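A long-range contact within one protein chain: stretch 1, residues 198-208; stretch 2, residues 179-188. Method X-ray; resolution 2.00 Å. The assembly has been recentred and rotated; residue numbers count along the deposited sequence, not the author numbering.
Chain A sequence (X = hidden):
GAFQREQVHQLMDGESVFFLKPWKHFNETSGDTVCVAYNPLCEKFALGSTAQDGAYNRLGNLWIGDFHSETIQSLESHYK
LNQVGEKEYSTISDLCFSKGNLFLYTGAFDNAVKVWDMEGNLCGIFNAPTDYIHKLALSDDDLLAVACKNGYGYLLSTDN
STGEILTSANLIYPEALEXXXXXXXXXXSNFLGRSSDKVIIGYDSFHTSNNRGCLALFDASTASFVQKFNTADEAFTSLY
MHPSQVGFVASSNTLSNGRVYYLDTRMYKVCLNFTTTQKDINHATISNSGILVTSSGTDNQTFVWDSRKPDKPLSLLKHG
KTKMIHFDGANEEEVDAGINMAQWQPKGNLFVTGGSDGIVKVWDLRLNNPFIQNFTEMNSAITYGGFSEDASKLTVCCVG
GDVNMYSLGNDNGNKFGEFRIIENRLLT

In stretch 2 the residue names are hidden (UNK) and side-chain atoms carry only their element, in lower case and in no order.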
ATOM      1  N   LYS A 198     -11.398  14.770   4.629  1.00 24.85           N
ATOM      2  CA  LYS A 198     -10.167  15.179   5.316  1.00 24.13           C
ATOM      3  C   LYS A 198      -9.035  14.282   4.793  1.00 24.92           C
ATOM      4  O   LYS A 198      -9.298  13.213   4.232  1.00 24.07           O
ATOM      5  CB  LYS A 198     -10.303  15.024   6.841  1.00 29.88           C
ATOM      6  CG  LYS A 198     -11.552  15.673   7.470  1.00 31.18           C
ATOM      7  CD  LYS A 198     -11.507  17.202   7.329  1.00 31.80           C
ATOM      8  CE  LYS A 198     -12.783  17.869   7.860  1.00 39.97           C
ATOM      9  NZ  LYS A 198     -12.592  19.333   8.153  1.00 37.29           N
ATOM     10  N   VAL A 199      -7.798  14.713   4.994  1.00 17.97           N
ATOM     11  CA  VAL A 199      -6.619  14.018   4.496  1.00 19.17           C
ATOM     12  C   VAL A 199      -5.752  13.768   5.713  1.00 22.24           C
ATOM     13  O   VAL A 199      -5.386  14.701   6.435  1.00 21.52           O
ATOM     14  CB  VAL A 199      -5.837  14.885   3.499  1.00 22.87           C
ATOM     15  CG1 VAL A 199      -4.593  14.141   2.974  1.00 19.62           C
ATOM     16  CG2 VAL A 199      -6.764  15.317   2.361  1.00 22.30           C
ATOM     17  N   ILE A 200      -5.450  12.498   5.952  1.00 21.59           N
ATOM     18  CA  ILE A 200      -4.580  12.108   7.044  1.00 20.05           C
ATOM     19  C   ILE A 200      -3.180  11.942   6.460  1.00 22.80           C
ATOM     20  O   ILE A 200      -3.004  11.283   5.434  1.00 20.47           O
ATOM     21  CB  ILE A 200      -5.050  10.745   7.642  1.00 18.74           C
ATOM     22  CG1 ILE A 200      -6.511  10.830   8.109  1.00 18.11           C
ATOM     23  CG2 ILE A 200      -4.122  10.302   8.753  1.00 18.22           C
ATOM     24  CD1 ILE A 200      -7.226   9.406   8.124  1.00 27.32           C
ATOM     25  N   ILE A 201      -2.180  12.538   7.090  1.00 16.40           N
ATOM     26  CA  ILE A 201      -0.808  12.343   6.637  1.00 16.86           C
ATOM     27  C   ILE A 201       0.103  11.817   7.752  1.00 21.29           C
ATOM     28  O   ILE A 201       0.143  12.364   8.862  1.00 19.81           O
ATOM     29  CB  ILE A 201      -0.184  13.640   6.143  1.00 20.11           C
ATOM     30  CG1 ILE A 201      -1.028  14.248   5.024  1.00 22.20           C
ATOM     31  CG2 ILE A 201       1.260  13.395   5.642  1.00 21.18           C
ATOM     32  CD1 ILE A 201      -0.372  15.430   4.358  1.00 22.02           C
ATOM     33  N   GLY A 202       0.882  10.800   7.431  1.00 18.38           N
ATOM     34  CA  GLY A 202       1.790  10.226   8.412  1.00 21.01           C
ATOM     35  C   GLY A 202       3.190  10.617   8.031  1.00 21.16           C
ATOM     36  O   GLY A 202       3.537  10.551   6.851  1.00 18.73           O
ATOM     37  N   TYR A 203       3.984  11.032   9.023  1.00 18.42           N
ATOM     38  CA  TYR A 203       5.350  11.475   8.779  1.00 20.68           C
ATOM     39  C   TYR A 203       6.385  10.541   9.422  1.00 22.43           C
ATOM     40  O   TYR A 203       6.132   9.936  10.477  1.00 21.51           O
ATOM     41  CB  TYR A 203       5.555  12.909   9.315  1.00 20.59           C
ATOM     42  CG  TYR A 203       4.659  13.959   8.689  1.00 19.48           C
ATOM     43  CD1 TYR A 203       3.344  14.136   9.118  1.00 23.15           C
ATOM     44  CD2 TYR A 203       5.138  14.813   7.699  1.00 23.78           C
ATOM     45  CE1 TYR A 203       2.512  15.120   8.549  1.00 22.15           C
ATOM     46  CE2 TYR A 203       4.309  15.787   7.117  1.00 18.98           C
ATOM     47  CZ  TYR A 203       3.015  15.943   7.555  1.00 22.99           C
ATOM     48  OH  TYR A 203       2.209  16.912   6.984  1.00 21.32           O
ATOM     49  N   ASP A 204       7.551  10.435   8.797  1.00 20.86           N
ATOM     50  CA  ASP A 204       8.668   9.714   9.396  1.00 23.09           C
ATOM     51  C   ASP A 204       9.943  10.522   9.148  1.00 26.89           C
ATOM     52  O   ASP A 204       9.870  11.606   8.607  1.00 24.34           O
ATOM     53  CB  ASP A 204       8.756   8.278   8.866  1.00 27.50           C
ATOM     54  CG  ASP A 204       8.920   8.201   7.340  1.00 33.61           C
ATOM     55  OD1 ASP A 204       9.245   9.225   6.691  1.00 34.76           O
ATOM     56  OD2 ASP A 204       8.758   7.085   6.790  1.00 34.15           O
ATOM     57  N   SER A 205      11.099  10.011   9.552  1.00 33.09           N
ATOM     58  CA  SER A 205      12.328  10.792   9.481  1.00 37.19           C
ATOM     59  C   SER A 205      13.537   9.985   9.010  1.00 42.13           C
ATOM     60  O   SER A 205      14.019   9.109   9.714  1.00 52.06           O
ATOM     61  CB  SER A 205      12.629  11.377  10.856  1.00 36.94           C
ATOM     62  OG  SER A 205      12.657  10.329  11.825  1.00 39.42           O
ATOM     63  N   PHE A 206      14.060  10.319   7.831  1.00 49.84           N
ATOM     64  CA  PHE A 206      15.226   9.613   7.284  1.00 52.43           C
ATOM     65  C   PHE A 206      16.553  10.215   7.748  1.00 57.88           C
ATOM     66  O   PHE A 206      17.603   9.572   7.655  1.00 58.49           O
ATOM     67  CB  PHE A 206      15.183   9.622   5.757  1.00 54.35           C
ATOM     68  CG  PHE A 206      14.041   8.843   5.184  1.00 48.23           C
ATOM     69  CD1 PHE A 206      12.776   9.397   5.117  1.00 42.33           C
ATOM     70  CD2 PHE A 206      14.234   7.560   4.718  1.00 52.00           C
ATOM     71  CE1 PHE A 206      11.728   8.691   4.590  1.00 43.31           C
ATOM     72  CE2 PHE A 206      13.191   6.842   4.187  1.00 47.36           C
ATOM     73  CZ  PHE A 206      11.933   7.404   4.128  1.00 51.70           C
ATOM     74  N   HIS A 207      16.506  11.459   8.218  1.00 58.17           N
ATOM     75  CA  HIS A 207      17.673  12.099   8.818  1.00 60.18           C
ATOM     76  C   HIS A 207      17.904  11.562  10.238  1.00 60.93           C
ATOM     77  O   HIS A 207      18.869  11.936  10.903  1.00 67.41           O
ATOM     78  CB  HIS A 207      17.505  13.628   8.824  1.00 61.76           C
ATOM     79  CG  HIS A 207      17.511  14.246   7.455  1.00 65.80           C
ATOM     80  ND1 HIS A 207      17.147  15.558   7.226  1.00 66.67           N
ATOM     81  CD2 HIS A 207      17.844  13.732   6.245  1.00 64.10           C
ATOM     82  CE1 HIS A 207      17.252  15.824   5.935  1.00 64.40           C
ATOM     83  NE2 HIS A 207      17.674  14.733   5.318  1.00 68.81           N
ATOM     84  N   THR A 208      17.000  10.694  10.688  1.00 62.84           N
ATOM     85  CA  THR A 208      17.160   9.921  11.924  1.00 56.89           C
ATOM     86  C   THR A 208      18.137  10.557  12.913  1.00 60.54           C
ATOM     87  O   THR A 208      17.990  10.407  14.132  1.00 58.53           O
ATOM     88  CB  THR A 208      17.604   8.461  11.600  1.00 63.08           C
ATOM     89  OG1 THR A 208      17.824   7.722  12.814  1.00 60.51           O
ATOM     90  CG2 THR A 208      18.873   8.459  10.756  1.00 61.49           C
ATOM     91  N   UNK A 179      11.229  20.312  11.359  1.00 32.76           N
ATOM     92  CA  UNK A 179      11.914  19.150  11.914  1.00 32.48           C
ATOM     93  C   UNK A 179      12.487  18.223  10.839  1.00 30.24           C
ATOM     94  O   UNK A 179      13.081  17.202  11.166  1.00 34.96           O
ATOM     95  c   UNK A 179       9.394  19.035  16.298  1.00 39.81           C
ATOM     96  c   UNK A 179       9.539  18.453  14.907  1.00 35.85           C
ATOM     97  c   UNK A 179      10.960  18.382  12.838  1.00 32.42           C
ATOM     98  c   UNK A 179      10.613  19.159  14.117  1.00 32.99           C
ATOM     99  n   UNK A 179       8.263  18.378  17.006  1.00 39.38           N
ATOM    100  N   UNK A 180      12.321  18.588   9.572  1.00 26.69           N
ATOM    101  CA  UNK A 180      12.857  17.803   8.471  1.00 30.55           C
ATOM    102  C   UNK A 180      12.182  16.446   8.248  1.00 28.79           C
ATOM    103  O   UNK A 180      12.805  15.554   7.680  1.00 29.17           O
ATOM    104  N   UNK A 181      10.922  16.304   8.669  1.00 24.51           N
ATOM    105  CA  UNK A 181      10.169  15.066   8.478  1.00 23.37           C
ATOM    106  C   UNK A 181       9.798  14.792   7.021  1.00 24.44           C
ATOM    107  O   UNK A 181       9.681  15.708   6.206  1.00 24.11           O
ATOM    108  c   UNK A 181       8.044  15.234  11.689  1.00 21.13           C
ATOM    109  c   UNK A 181       8.216  15.174  13.058  1.00 25.59           C
ATOM    110  c   UNK A 181       9.091  14.988  10.820  1.00 24.67           C
ATOM    111  c   UNK A 181       9.452  14.850  13.579  1.00 28.02           C
ATOM    112  o   UNK A 181       9.619  14.791  14.947  1.00 32.22           O
ATOM    113  c   UNK A 181      10.510  14.597  12.750  1.00 27.12           C
ATOM    114  c   UNK A 181       8.882  15.069   9.315  1.00 26.04           C
ATOM    115  c   UNK A 181      10.334  14.679  11.365  1.00 30.03           C
ATOM    116  N   UNK A 182       9.609  13.521   6.701  1.00 24.33           N
ATOM    117  CA  UNK A 182       9.137  13.134   5.369  1.00 25.37           C
ATOM    118  C   UNK A 182       7.675  12.759   5.482  1.00 25.52           C
ATOM    119  O   UNK A 182       7.274  12.182   6.487  1.00 25.32           O
ATOM    120  c   UNK A 182       9.947  11.971   4.830  1.00 24.78           C
ATOM    121  o   UNK A 182      11.270  12.400   4.498  1.00 33.39           O
ATOM    122  N   UNK A 183       6.870  13.134   4.489  1.00 20.90           N
ATOM    123  CA  UNK A 183       5.492  12.682   4.435  1.00 23.26           C
ATOM    124  C   UNK A 183       5.519  11.346   3.712  1.00 24.61           C
ATOM    125  O   UNK A 183       5.883  11.275   2.521  1.00 23.35           O
ATOM    126  c   UNK A 183       4.622  13.664   3.698  1.00 23.65           C
ATOM    127  N   UNK A 184       5.139  10.285   4.419  1.00 26.78           N
ATOM    128  CA  UNK A 184       5.262   8.941   3.857  1.00 23.27           C
ATOM    129  C   UNK A 184       3.974   8.099   3.819  1.00 25.70           C
ATOM    130  O   UNK A 184       3.988   7.016   3.234  1.00 26.35           O
ATOM    131  c   UNK A 184       6.343   8.163   4.625  1.00 28.15           C
ATOM    132  o   UNK A 184       7.616   8.783   4.467  1.00 33.22           O
ATOM    133  N   UNK A 185       2.896   8.562   4.453  1.00 21.56           N
ATOM    134  CA  UNK A 185       1.612   7.841   4.444  1.00 22.45           C
ATOM    135  C   UNK A 185       0.506   8.826   4.171  1.00 20.52           C
ATOM    136  O   UNK A 185       0.585   9.964   4.628  1.00 21.00           O
ATOM    137  c   UNK A 185       2.530   6.321   6.253  1.00 23.60           C
ATOM    138  c   UNK A 185       2.430   6.002   7.756  1.00 24.64           C
ATOM    139  c   UNK A 185       1.346   7.188   5.809  1.00 18.71           C
ATOM    140  c   UNK A 185       2.572   5.090   5.408  1.00 24.53           C
ATOM    141  N   UNK A 186      -0.561   8.399   3.507  1.00 22.29           N
ATOM    142  CA  UNK A 186      -1.646   9.348   3.217  1.00 17.98           C
ATOM    143  C   UNK A 186      -2.949   8.616   2.935  1.00 23.51           C
ATOM    144  O   UNK A 186      -2.954   7.583   2.252  1.00 23.92           O
ATOM    145  c   UNK A 186      -1.184  12.782   1.337  1.00 20.30           C
ATOM    146  c   UNK A 186      -1.914  11.677   2.146  1.00 21.54           C
ATOM    147  c   UNK A 186      -1.463   9.646   0.645  1.00 19.13           C
ATOM    148  c   UNK A 186      -1.224  10.302   2.050  1.00 21.72           C
ATOM    149  N   UNK A 187      -4.049   9.121   3.498  1.00 21.50           N
ATOM    150  CA  UNK A 187      -5.380   8.543   3.267  1.00 22.75           C
ATOM    151  C   UNK A 187      -6.462   9.633   3.326  1.00 23.38           C
ATOM    152  O   UNK A 187      -6.369  10.581   4.112  1.00 24.53           O
ATOM    153  c   UNK A 187      -4.835   5.216   3.491  1.00 35.70           C
ATOM    154  o   UNK A 187      -5.944   5.009   2.932  1.00 36.07           O
ATOM    155  o   UNK A 187      -3.793   4.536   3.250  1.00 33.52           O
ATOM    156  c   UNK A 187      -5.734   7.476   4.337  1.00 24.18           C
ATOM    157  c   UNK A 187      -4.729   6.346   4.533  1.00 29.73           C
ATOM    158  N   UNK A 188      -7.501   9.497   2.515  1.00 18.67           N
ATOM    159  CA  UNK A 188      -8.685  10.316   2.696  1.00 18.82           C
ATOM    160  C   UNK A 188      -9.619   9.750   3.754  1.00 28.37           C
ATOM    161  O   UNK A 188      -9.636   8.543   3.982  1.00 20.36           O
ATOM    162  c   UNK A 188      -8.450  13.598  -0.503  1.00 20.77           C
ATOM    163  c   UNK A 188      -9.029  12.711   0.454  1.00 22.75           C
ATOM    164  c   UNK A 188      -7.691  13.093  -1.520  1.00 22.66           C
ATOM    165  c   UNK A 188      -7.467  11.716  -1.613  1.00 22.11           C
ATOM    166  c   UNK A 188      -8.039  10.843  -0.666  1.00 26.66           C
ATOM    167  c   UNK A 188      -8.823  11.339   0.370  1.00 23.87           C
ATOM    168  c   UNK A 188      -9.449  10.408   1.380  1.00 21.56           C
TER
HETATM  169  O   HOH W   1      13.108  12.894   6.634  1.00 40.89           O

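Position 179 carries four carbons in a row ending in a nitrogen, an unbranched chain whose atoms stay 7.5 Å or more from stretch 1 and make no contact there. It is lysine.

Position 180 has no side-chain atoms; its backbone carbonyl accepts a hydrogen bond from water 1 (O to water O, 2.9 Å), which in turn accepts one from Phe-206 N (3.0 Å from the water O). It is glycine. The phi/psi of Gly-180, 69/25, is a conformation that favours glycine, and it follows a helix in a Schellman motif.

Position 181 shows one carbon and then a six-carbon ring bearing one oxygen; its CB lies 4.0 Å from Tyr-203 CB. It is tyrosine. The Tyr-181 ring passes obliquely by Ser-205, CD1 to CB 4.1 Å.

Position 182 has one carbon and one oxygen, a single unforked arm whose oxygen sits at the edge of the Phe-206 ring, 3.4 Å from CD1. This is serine. Its backbone pairs with Asp-204 in both directions, Ser-182 N to Asp-204 O at 2.7 Å and Asp-204 N to Ser-182 O at 2.9 Å. Ser-182 OG also receives a hydrogen bond from water 1 (2.9 Å to the water O).

Position 183 has a lone carbon, its CB 3.9 Å from Ile-201 CG2 and 4.0 Å from Tyr-203 CE2, hence alanine.

Position 184 again has one carbon and one oxygen, and the oxygen is 2.8 Å from Asp-204 OD1. The residue is serine, and Ser-184 OG donates to that carboxylate. Its psi of -9° departs from the extended values of its neighbours, marking the bulge.

Position 185 has four carbons forked at the second. Gly-202 faces it, and an ideal CB on that glycine would lie 2.9 Å from one of the two end carbons, a clash. The residue is leucine, and the absent side chain of Gly-202 leaves room for that methyl, Leu-185 CD1.

Position 186 also has four carbons, but forks at the first, with one arm two carbons long; the first carbon of that arm lies 3.7 Å from Val-199 CG1. It is isoleucine. Ile-186 CG1 is also 4.0 Å from Ile-201 CG1.

Position 187 has three carbons, the third carrying two oxygens; the end of this chain leads away, while the backbone pairs with Ile-200, N to Ile-200 O at 3.1 Å and Ile-200 N to O at 2.8 Å. It is glutamate.

Position 188 has one carbon and a six-carbon ring without oxygen, and a ring carbon touches Val-199 CG2 at 3.7 Å. It is phenylalanine, the carbon being Phe-188 CE1.

The contact is an antiparallel strand pair, axes 4.5 Å apart at closest and 162° between their directions. A one-residue register shift lets Gly-202 O accept from both Ser-184 N (2.9 Å) and Leu-185 N (3.2 Å). Val-199, Ile-201 and Tyr-203 share one sheet face with Ala-183, Ile-186 and Phe-188, giving apolar packing there. The Ser-184 hydroxyl adds a side-chain bond to Asp-204 at the bulge, and water 1 extends the link beyond the paired backbones.

Stretch 2, residues 179-188: KGYSASLIEF
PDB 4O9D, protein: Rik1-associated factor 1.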